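Local coordinates for odorant-binding protein 1F (Rattus norvegicus, PDB 3FIQ) that probably binds a wide variety of chemical odorants in the nasal epithelium, as a secreted lipocalin, at residues Arg17-Ala30 against Asn140-Asp153. Numbering follows the deposited sequence.
Sequences RTLYIVADNVEKVA and NIPNENTQHLVPTD
Arg17 meets Asp153 chiefly through solvent: NE gives a hydrogen bond to a water that donates in turn to Asp153 OD2, while the direct salt bridge, NH2 to OD2 at 3.8 Å, is long and purely electrostatic because the oxygen lies well out of the guanidinium plane. From Leu19 the pairing becomes that of a sheet, with Leu149 N bonded to Leu19 O and Leu19 CD2 lying alongside Val150 CG2. The Tyr20 and His148 rings lie nearly parallel (19°) but so far slid that they barely overlap: His148 CG, anti to its backbone N (chi1 -176°), brings CD2 over one face of the tyrosine ring, 3.5 Å from Tyr20 CE1, and Tyr20 OH sits over one face of the imidazole. A serine in place of Tyr20 would probably lose both ring contacts and let the histidine turn more freely. Ile21 and Gln147 exchange both backbone bonds, each 2.9 Å between N and O. Val22 presses CG2 against Ile141 CG2, 3.5 Å away, and beyond it Asn145 ND2 reaches Ala23 O, nearly straight (167°) and in the carbonyl plane. Past the turn, Val29 CG2 packs on Gln147 CG, whose OE1 is held by Arg36. Thus a short antiparallel strand after the C-terminal helix edges strand 14-23, as in the lipocalin beta-barrel.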
ATOM      1  N   ARG A  17       1.536  -8.755  -3.391  1.00  6.48           N
ATOM      2  CA  ARG A  17       0.961  -8.036  -4.504  1.00  6.62           C
ATOM      3  C   ARG A  17      -0.074  -7.090  -3.997  1.00  6.81           C
ATOM      4  O   ARG A  17      -0.554  -7.183  -2.873  1.00  6.41           O
ATOM      5  CB  ARG A  17       0.225  -9.015  -5.461  1.00  6.85           C
ATOM      6  CG  ARG A  17      -0.998  -9.725  -4.851  1.00  7.37           C
ATOM      7  CD  ARG A  17      -1.502 -10.918  -5.682  1.00 13.36           C
ATOM      8  NE  ARG A  17      -1.933 -10.504  -6.982  1.00 13.23           N
ATOM      9  CZ  ARG A  17      -2.096 -11.264  -8.064  1.00 16.87           C
ATOM     10  NH1 ARG A  17      -1.907 -12.580  -8.022  1.00 19.71           N
ATOM     11  NH2 ARG A  17      -2.474 -10.687  -9.212  1.00 16.86           N
ATOM     12  N   THR A  18      -0.407  -6.104  -4.825  1.00  4.84           N
ATOM     13  CA  THR A  18      -1.457  -5.156  -4.475  1.00  4.72           C
ATOM     14  C   THR A  18      -2.753  -5.617  -5.057  1.00  5.12           C
ATOM     15  O   THR A  18      -2.889  -5.771  -6.292  1.00  6.57           O
ATOM     16  CB  THR A  18      -1.146  -3.789  -5.011  1.00  4.57           C
ATOM     17  OG1 THR A  18       0.104  -3.330  -4.507  1.00  4.45           O
ATOM     18  CG2 THR A  18      -2.233  -2.770  -4.583  1.00  4.52           C
ATOM     19  N   LEU A  19      -3.758  -5.734  -4.188  1.00  5.00           N
ATOM     20  CA  LEU A  19      -5.108  -6.088  -4.626  1.00  5.26           C
ATOM     21  C   LEU A  19      -5.996  -4.898  -4.896  1.00  5.23           C
ATOM     22  O   LEU A  19      -6.626  -4.828  -5.956  1.00  5.39           O
ATOM     23  CB  LEU A  19      -5.781  -6.997  -3.593  1.00  5.49           C
ATOM     24  CG  LEU A  19      -5.070  -8.313  -3.261  1.00  6.85           C
ATOM     25  CD1 LEU A  19      -5.953  -9.204  -2.388  1.00  9.81           C
ATOM     26  CD2 LEU A  19      -4.735  -9.047  -4.509  1.00 12.11           C
ATOM     27  N   TYR A  20      -6.045  -3.929  -3.953  1.00  5.09           N
ATOM     28  CA  TYR A  20      -6.876  -2.770  -4.087  1.00  5.13           C
ATOM     29  C   TYR A  20      -6.135  -1.580  -3.533  1.00  4.90           C
ATOM     30  O   TYR A  20      -5.343  -1.710  -2.603  1.00  4.97           O
ATOM     31  CB  TYR A  20      -8.180  -2.899  -3.273  1.00  5.41           C
ATOM     32  CG  TYR A  20      -9.141  -3.959  -3.781  1.00  5.75           C
ATOM     33  CD1 TYR A  20     -10.097  -3.624  -4.733  1.00  5.97           C
ATOM     34  CD2 TYR A  20      -9.074  -5.247  -3.326  1.00  6.33           C
ATOM     35  CE1 TYR A  20     -10.940  -4.625  -5.240  1.00  7.31           C
ATOM     36  CE2 TYR A  20      -9.885  -6.238  -3.857  1.00  7.13           C
ATOM     37  CZ  TYR A  20     -10.847  -5.914  -4.740  1.00  9.44           C
ATOM     38  OH  TYR A  20     -11.649  -6.927  -5.236  1.00 10.62           O
ATOM     39  N   ILE A  21      -6.413  -0.396  -4.103  1.00  4.90           N
ATOM     40  CA  ILE A  21      -5.988   0.848  -3.469  1.00  4.80           C
ATOM     41  C   ILE A  21      -7.158   1.799  -3.484  1.00  7.39           C
ATOM     42  O   ILE A  21      -7.797   1.954  -4.501  1.00  6.89           O
ATOM     43  CB  ILE A  21      -4.817   1.525  -4.230  1.00  4.63           C
ATOM     44  CG1 ILE A  21      -3.682   0.584  -4.512  1.00  4.49           C
ATOM     45  CG2 ILE A  21      -4.324   2.728  -3.496  1.00  7.70           C
ATOM     46  CD1 ILE A  21      -2.571   1.176  -5.373  1.00  6.18           C
ATOM     47  N   VAL A  22      -7.428   2.503  -2.377  1.00  5.51           N
ATOM     48  CA  VAL A  22      -8.457   3.527  -2.407  1.00  6.23           C
ATOM     49  C   VAL A  22      -7.872   4.809  -1.824  1.00  7.72           C
ATOM     50  O   VAL A  22      -7.053   4.756  -0.907  1.00  7.34           O
ATOM     51  CB  VAL A  22      -9.678   3.086  -1.707  1.00  9.70           C
ATOM     52  CG1 VAL A  22      -9.455   2.889  -0.299  1.00 13.90           C
ATOM     53  CG2 VAL A  22     -10.860   4.074  -1.963  1.00 10.64           C
ATOM     54  N   ALA A  23      -8.189   5.970  -2.371  1.00  6.81           N
ATOM     55  CA  ALA A  23      -7.556   7.202  -1.903  1.00  6.70           C
ATOM     56  C   ALA A  23      -8.531   8.366  -2.082  1.00  8.02           C
ATOM     57  O   ALA A  23      -9.445   8.249  -2.872  1.00  8.35           O
ATOM     58  CB  ALA A  23      -6.281   7.504  -2.640  1.00  5.89           C
ATOM     59  N   ASP A  24      -8.363   9.456  -1.329  1.00  6.61           N
ATOM     60  CA  ASP A  24      -9.262  10.583  -1.491  1.00  6.59           C
ATOM     61  C   ASP A  24      -8.939  11.515  -2.622  1.00  8.91           C
ATOM     62  O   ASP A  24      -9.792  12.334  -2.960  1.00 15.22           O
ATOM     63  CB  ASP A  24      -9.382  11.391  -0.175  1.00  8.92           C
ATOM     64  CG  ASP A  24      -8.113  11.876   0.344  1.00  8.95           C
ATOM     65  OD1 ASP A  24      -7.042  11.538  -0.167  1.00  9.04           O
ATOM     66  OD2 ASP A  24      -8.160  12.564   1.409  1.00 14.33           O
ATOM     67  N   ASN A  25      -7.777  11.390  -3.246  1.00  6.49           N
ATOM     68  CA  ASN A  25      -7.388  12.095  -4.475  1.00  6.44           C
ATOM     69  C   ASN A  25      -7.223  11.003  -5.545  1.00  7.18           C
ATOM     70  O   ASN A  25      -6.203  10.305  -5.608  1.00  9.51           O
ATOM     71  CB  ASN A  25      -6.108  12.908  -4.296  1.00  7.80           C
ATOM     72  CG  ASN A  25      -6.285  14.127  -3.424  1.00 13.33           C
ATOM     73  OD1 ASN A  25      -5.488  14.382  -2.482  1.00 16.41           O
ATOM     74  ND2 ASN A  25      -7.374  14.867  -3.660  1.00 11.70           N
ATOM     75  N   VAL A  26      -8.224  10.781  -6.387  1.00  7.61           N
ATOM     76  CA  VAL A  26      -8.226   9.578  -7.214  1.00  7.38           C
ATOM     77  C   VAL A  26      -7.115   9.563  -8.243  1.00  8.85           C
ATOM     78  O   VAL A  26      -6.648   8.486  -8.625  1.00  7.77           O
ATOM     79  CB  VAL A  26      -9.615   9.339  -7.920  1.00 11.72           C
ATOM     80  CG1 VAL A  26      -9.882  10.335  -8.915  1.00 11.32           C
ATOM     81  CG2 VAL A  26      -9.696   7.945  -8.471  1.00 13.65           C
ATOM     82  N   GLU A  27      -6.715  10.737  -8.735  1.00  8.97           N
ATOM     83  CA  GLU A  27      -5.671  10.798  -9.719  1.00  8.81           C
ATOM     84  C   GLU A  27      -4.394  10.171  -9.197  1.00  7.23           C
ATOM     85  O   GLU A  27      -3.556   9.718  -9.981  1.00  7.62           O
ATOM     86  CB  GLU A  27      -5.425  12.222 -10.173  1.00  9.23           C
ATOM     87  CG  GLU A  27      -4.783  13.098  -9.214  1.00 12.18           C
ATOM     88  CD  GLU A  27      -5.718  13.715  -8.168  1.00 15.89           C
ATOM     89  OE1 GLU A  27      -6.989  13.492  -8.129  1.00 19.59           O
ATOM     90  OE2 GLU A  27      -5.078  14.511  -7.439  1.00 18.85           O
ATOM     91  N   LYS A  28      -4.214  10.116  -7.867  1.00  5.71           N
ATOM     92  CA  LYS A  28      -2.982   9.584  -7.334  1.00  6.63           C
ATOM     93  C   LYS A  28      -2.945   8.085  -7.465  1.00  5.51           C
ATOM     94  O   LYS A  28      -1.836   7.531  -7.452  1.00  5.58           O
ATOM     95  CB  LYS A  28      -2.874   9.927  -5.851  1.00  7.95           C
ATOM     96  CG  LYS A  28      -2.643  11.404  -5.585  1.00 10.41           C
ATOM     97  CD  LYS A  28      -1.302  11.857  -5.904  1.00 11.55           C
ATOM     98  CE  LYS A  28      -1.076  13.310  -5.512  1.00 10.78           C
ATOM     99  NZ  LYS A  28       0.299  13.688  -5.906  1.00 12.16           N
ATOM    100  N   VAL A  29      -4.097   7.404  -7.568  1.00  5.20           N
ATOM    101  CA  VAL A  29      -4.128   5.951  -7.576  1.00  5.02           C
ATOM    102  C   VAL A  29      -4.712   5.301  -8.793  1.00  5.66           C
ATOM    103  O   VAL A  29      -4.628   4.086  -8.956  1.00  6.10           O
ATOM    104  CB  VAL A  29      -4.798   5.394  -6.279  1.00  5.22           C
ATOM    105  CG1 VAL A  29      -3.997   5.766  -5.084  1.00  9.89           C
ATOM    106  CG2 VAL A  29      -6.249   5.862  -6.169  1.00  6.18           C
ATOM    107  N   ALA A  30      -5.358   6.093  -9.649  1.00  5.45           N
ATOM    108  CA  ALA A  30      -5.823   5.655 -10.976  1.00  6.38           C
ATOM    109  C   ALA A  30      -4.627   5.415 -11.874  1.00  5.68           C
ATOM    110  O   ALA A  30      -3.486   5.694 -11.522  1.00  7.42           O
ATOM    111  CB  ALA A  30      -6.647   6.779 -11.575  1.00  7.52           C
ATOM    112  N   ASN A 140     -12.411   8.763   6.004  1.00 14.15           N
ATOM    113  CA  ASN A 140     -12.818   9.856   5.144  0.70 18.38           C
ATOM    114  C   ASN A 140     -12.290   9.715   3.692  1.00 13.23           C
ATOM    115  O   ASN A 140     -11.910  10.695   3.043  1.00 15.77           O
ATOM    116  CB  ASN A 140     -12.416  11.190   5.805  0.70 19.79           C
ATOM    117  CG  ASN A 140     -13.114  12.399   5.198  0.70 23.58           C
ATOM    118  OD1 ASN A 140     -14.312  12.369   4.860  0.70 29.03           O
ATOM    119  ND2 ASN A 140     -12.359  13.507   5.084  0.70 22.69           N
ATOM    120  N   ILE A 141     -12.297   8.488   3.177  1.00 11.63           N
ATOM    121  CA  ILE A 141     -11.843   8.166   1.844  1.00  8.75           C
ATOM    122  C   ILE A 141     -13.034   7.635   1.040  1.00 10.52           C
ATOM    123  O   ILE A 141     -13.721   6.734   1.518  1.00 12.50           O
ATOM    124  CB  ILE A 141     -10.748   7.086   1.854  1.00 10.88           C
ATOM    125  CG1 ILE A 141      -9.453   7.598   2.513  1.00  9.34           C
ATOM    126  CG2 ILE A 141     -10.496   6.648   0.428  1.00 12.52           C
ATOM    127  CD1 ILE A 141      -8.475   6.472   2.908  1.00  9.55           C
ATOM    128  N   PRO A 142     -13.370   8.264  -0.107  1.00 13.13           N
ATOM    129  CA  PRO A 142     -14.530   7.856  -0.891  1.00 11.03           C
ATOM    130  C   PRO A 142     -14.376   6.478  -1.475  1.00 10.80           C
ATOM    131  O   PRO A 142     -13.415   6.211  -2.188  1.00 10.62           O
ATOM    132  CB  PRO A 142     -14.624   8.956  -1.998  1.00 11.30           C
ATOM    133  CG  PRO A 142     -13.840  10.083  -1.492  1.00 17.14           C
ATOM    134  CD  PRO A 142     -12.718   9.425  -0.737  1.00 15.28           C
ATOM    135  N   ASN A 143     -15.323   5.568  -1.220  1.00 10.26           N
ATOM    136  CA  ASN A 143     -15.221   4.215  -1.790  1.00  8.73           C
ATOM    137  C   ASN A 143     -15.350   4.165  -3.283  1.00 11.05           C
ATOM    138  O   ASN A 143     -14.904   3.185  -3.921  1.00  9.52           O
ATOM    139  CB  ASN A 143     -16.273   3.295  -1.148  1.00 13.50           C
ATOM    140  CG  ASN A 143     -15.810   2.738   0.145  1.00 14.19           C
ATOM    141  OD1 ASN A 143     -14.725   2.131   0.216  1.00 14.53           O
ATOM    142  ND2 ASN A 143     -16.588   2.949   1.190  1.00 14.75           N
ATOM    143  N   GLU A 144     -15.926   5.217  -3.886  1.00 11.37           N
ATOM    144  CA  GLU A 144     -16.086   5.172  -5.331  1.00 13.79           C
ATOM    145  C   GLU A 144     -14.754   5.415  -6.009  1.00 10.46           C
ATOM    146  O   GLU A 144     -14.662   5.256  -7.210  1.00 11.31           O
ATOM    147  CB  GLU A 144     -17.095   6.185  -5.826  1.00 17.23           C
ATOM    148  CG  GLU A 144     -16.708   7.562  -5.548  1.00 19.74           C
ATOM    149  CD  GLU A 144     -17.297   8.140  -4.270  1.00 31.05           C
ATOM    150  OE1 GLU A 144     -17.614   7.375  -3.254  1.00 24.78           O
ATOM    151  OE2 GLU A 144     -17.420   9.425  -4.305  1.00 35.40           O
ATOM    152  N   ASN A 145     -13.714   5.784  -5.235  1.00  7.24           N
ATOM    153  CA  ASN A 145     -12.378   5.875  -5.817  1.00  6.42           C
ATOM    154  C   ASN A 145     -11.572   4.609  -5.818  1.00  6.69           C
ATOM    155  O   ASN A 145     -10.406   4.610  -6.186  1.00  7.63           O
ATOM    156  CB  ASN A 145     -11.576   6.976  -5.150  1.00  7.91           C
ATOM    157  CG  ASN A 145     -12.194   8.345  -5.311  1.00 11.25           C
ATOM    158  OD1 ASN A 145     -13.081   8.544  -6.101  1.00 10.50           O
ATOM    159  ND2 ASN A 145     -11.693   9.286  -4.548  1.00  8.50           N
ATOM    160  N   THR A 146     -12.192   3.515  -5.406  1.00  6.06           N
ATOM    161  CA  THR A 146     -11.473   2.266  -5.250  1.00  5.75           C
ATOM    162  C   THR A 146     -10.955   1.700  -6.553  1.00  6.41           C
ATOM    163  O   THR A 146     -11.680   1.666  -7.540  1.00  7.91           O
ATOM    164  CB  THR A 146     -12.390   1.211  -4.678  1.00  6.80           C
ATOM    165  OG1 THR A 146     -12.806   1.621  -3.362  1.00  8.62           O
ATOM    166  CG2 THR A 146     -11.712  -0.142  -4.507  1.00  8.24           C
ATOM    167  N   GLN A 147      -9.671   1.307  -6.552  1.00  5.25           N
ATOM    168  CA  GLN A 147      -9.023   0.707  -7.724  1.00  5.18           C
ATOM    169  C   GLN A 147      -8.669  -0.734  -7.422  1.00  7.45           C
ATOM    170  O   GLN A 147      -8.045  -1.035  -6.424  1.00  7.40           O
ATOM    171  CB  GLN A 147      -7.671   1.442  -7.955  1.00  4.92           C
ATOM    172  CG  GLN A 147      -7.777   2.921  -8.057  1.00  4.98           C
ATOM    173  CD  GLN A 147      -8.496   3.423  -9.313  1.00  6.01           C
ATOM    174  OE1 GLN A 147      -8.156   3.030 -10.412  1.00  6.38           O
ATOM    175  NE2 GLN A 147      -9.523   4.307  -9.127  1.00  7.42           N
ATOM    176  N   HIS A 148      -9.133  -1.651  -8.268  1.00  5.41           N
ATOM    177  CA  HIS A 148      -8.781  -3.045  -8.243  1.00  6.79           C
ATOM    178  C   HIS A 148      -7.623  -3.218  -9.178  1.00  5.46           C
ATOM    179  O   HIS A 148      -7.752  -2.996 -10.381  1.00  6.23           O
ATOM    180  CB  HIS A 148      -9.961  -3.823  -8.750  1.00  6.59           C
ATOM    181  CG  HIS A 148      -9.810  -5.306  -8.713  1.00  6.69           C
ATOM    182  ND1 HIS A 148     -10.427  -6.108  -9.646  1.00  9.92           N
ATOM    183  CD2 HIS A 148      -9.206  -6.140  -7.835  1.00  7.25           C
ATOM    184  CE1 HIS A 148     -10.168  -7.378  -9.376  1.00 10.98           C
ATOM    185  NE2 HIS A 148      -9.462  -7.433  -8.249  1.00  8.80           N
ATOM    186  N   LEU A 149      -6.480  -3.593  -8.660  1.00  5.38           N
ATOM    187  CA  LEU A 149      -5.257  -3.688  -9.440  1.00  5.34           C
ATOM    188  C   LEU A 149      -5.001  -5.056 -10.056  1.00  6.80           C
ATOM    189  O   LEU A 149      -4.140  -5.169 -10.965  1.00  7.25           O
ATOM    190  CB  LEU A 149      -4.018  -3.239  -8.637  1.00  5.76           C
ATOM    191  CG  LEU A 149      -3.679  -1.738  -8.756  1.00  4.68           C
ATOM    192  CD1 LEU A 149      -4.837  -0.864  -8.276  1.00  5.68           C
ATOM    193  CD2 LEU A 149      -2.448  -1.398  -8.016  1.00  5.33           C
ATOM    194  N   VAL A 150      -5.663  -6.103  -9.603  1.00  6.74           N
ATOM    195  CA  VAL A 150      -5.331  -7.441 -10.067  1.00  9.33           C
ATOM    196  C   VAL A 150      -5.342  -7.606 -11.578  1.00  7.81           C
ATOM    197  O   VAL A 150      -4.385  -8.184 -12.153  1.00  9.74           O
ATOM    198  CB  VAL A 150      -6.205  -8.478  -9.373  1.00 10.47           C
ATOM    199  CG1 VAL A 150      -6.010  -9.856  -9.999  1.00 14.65           C
ATOM    200  CG2 VAL A 150      -5.899  -8.479  -7.884  1.00 10.17           C
ATOM    201  N   PRO A 151      -6.366  -7.071 -12.259  1.00  7.92           N
ATOM    202  CA  PRO A 151      -6.413  -7.333 -13.709  1.00  7.96           C
ATOM    203  C   PRO A 151      -5.343  -6.701 -14.554  1.00  9.17           C
ATOM    204  O   PRO A 151      -5.058  -7.156 -15.651  1.00 13.09           O
ATOM    205  CB  PRO A 151      -7.754  -6.728 -14.122  1.00 13.50           C
ATOM    206  CG  PRO A 151      -8.553  -6.705 -12.862  1.00 12.26           C
ATOM    207  CD  PRO A 151      -7.586  -6.370 -11.808  1.00  7.76           C
ATOM    208  N   THR A 152      -4.684  -5.697 -14.024  1.00  8.87           N
ATOM    209  CA  THR A 152      -3.553  -5.041 -14.703  1.00  9.61           C
ATOM    210  C   THR A 152      -2.193  -5.323 -14.067  1.00 11.37           C
ATOM    211  O   THR A 152      -1.197  -4.686 -14.399  1.00 13.46           O
ATOM    212  CB  THR A 152      -3.750  -3.525 -14.777  1.00  8.92           C
ATOM    213  OG1 THR A 152      -3.949  -2.939 -13.506  1.00  8.04           O
ATOM    214  CG2 THR A 152      -4.983  -3.187 -15.593  1.00 11.09           C
ATOM    215  N   ASP A 153      -2.129  -6.278 -13.138  1.00  6.75           N
ATOM    216  CA  ASP A 153      -0.871  -6.593 -12.470  1.00  7.93           C
ATOM    217  C   ASP A 153      -0.138  -7.597 -13.307  1.00 11.09           C
ATOM    218  O   ASP A 153      -0.432  -8.829 -13.302  1.00 18.36           O
ATOM    219  CB  ASP A 153      -1.173  -7.166 -11.091  1.00  8.91           C
ATOM    220  CG  ASP A 153       0.115  -7.494 -10.301  1.00 14.29           C
ATOM    221  OD1 ASP A 153       1.181  -7.480 -10.920  1.00 19.43           O
ATOM    222  OD2 ASP A 153       0.024  -7.834  -9.123  1.00 12.96           O
TER
HETATM  223  O   HOH W   1      -2.391  -7.873  -7.987  1.00 10.32           O
HETATM  224  O   HOH W   2       1.042  -5.973  -7.291  1.00  6.27           O
HETATM  225  O   HOH W   3     -12.625  12.095  -4.465  1.00 18.57           O
HETATM  226  O   HOH W   4      -9.584  11.808   3.638  1.00 31.04           O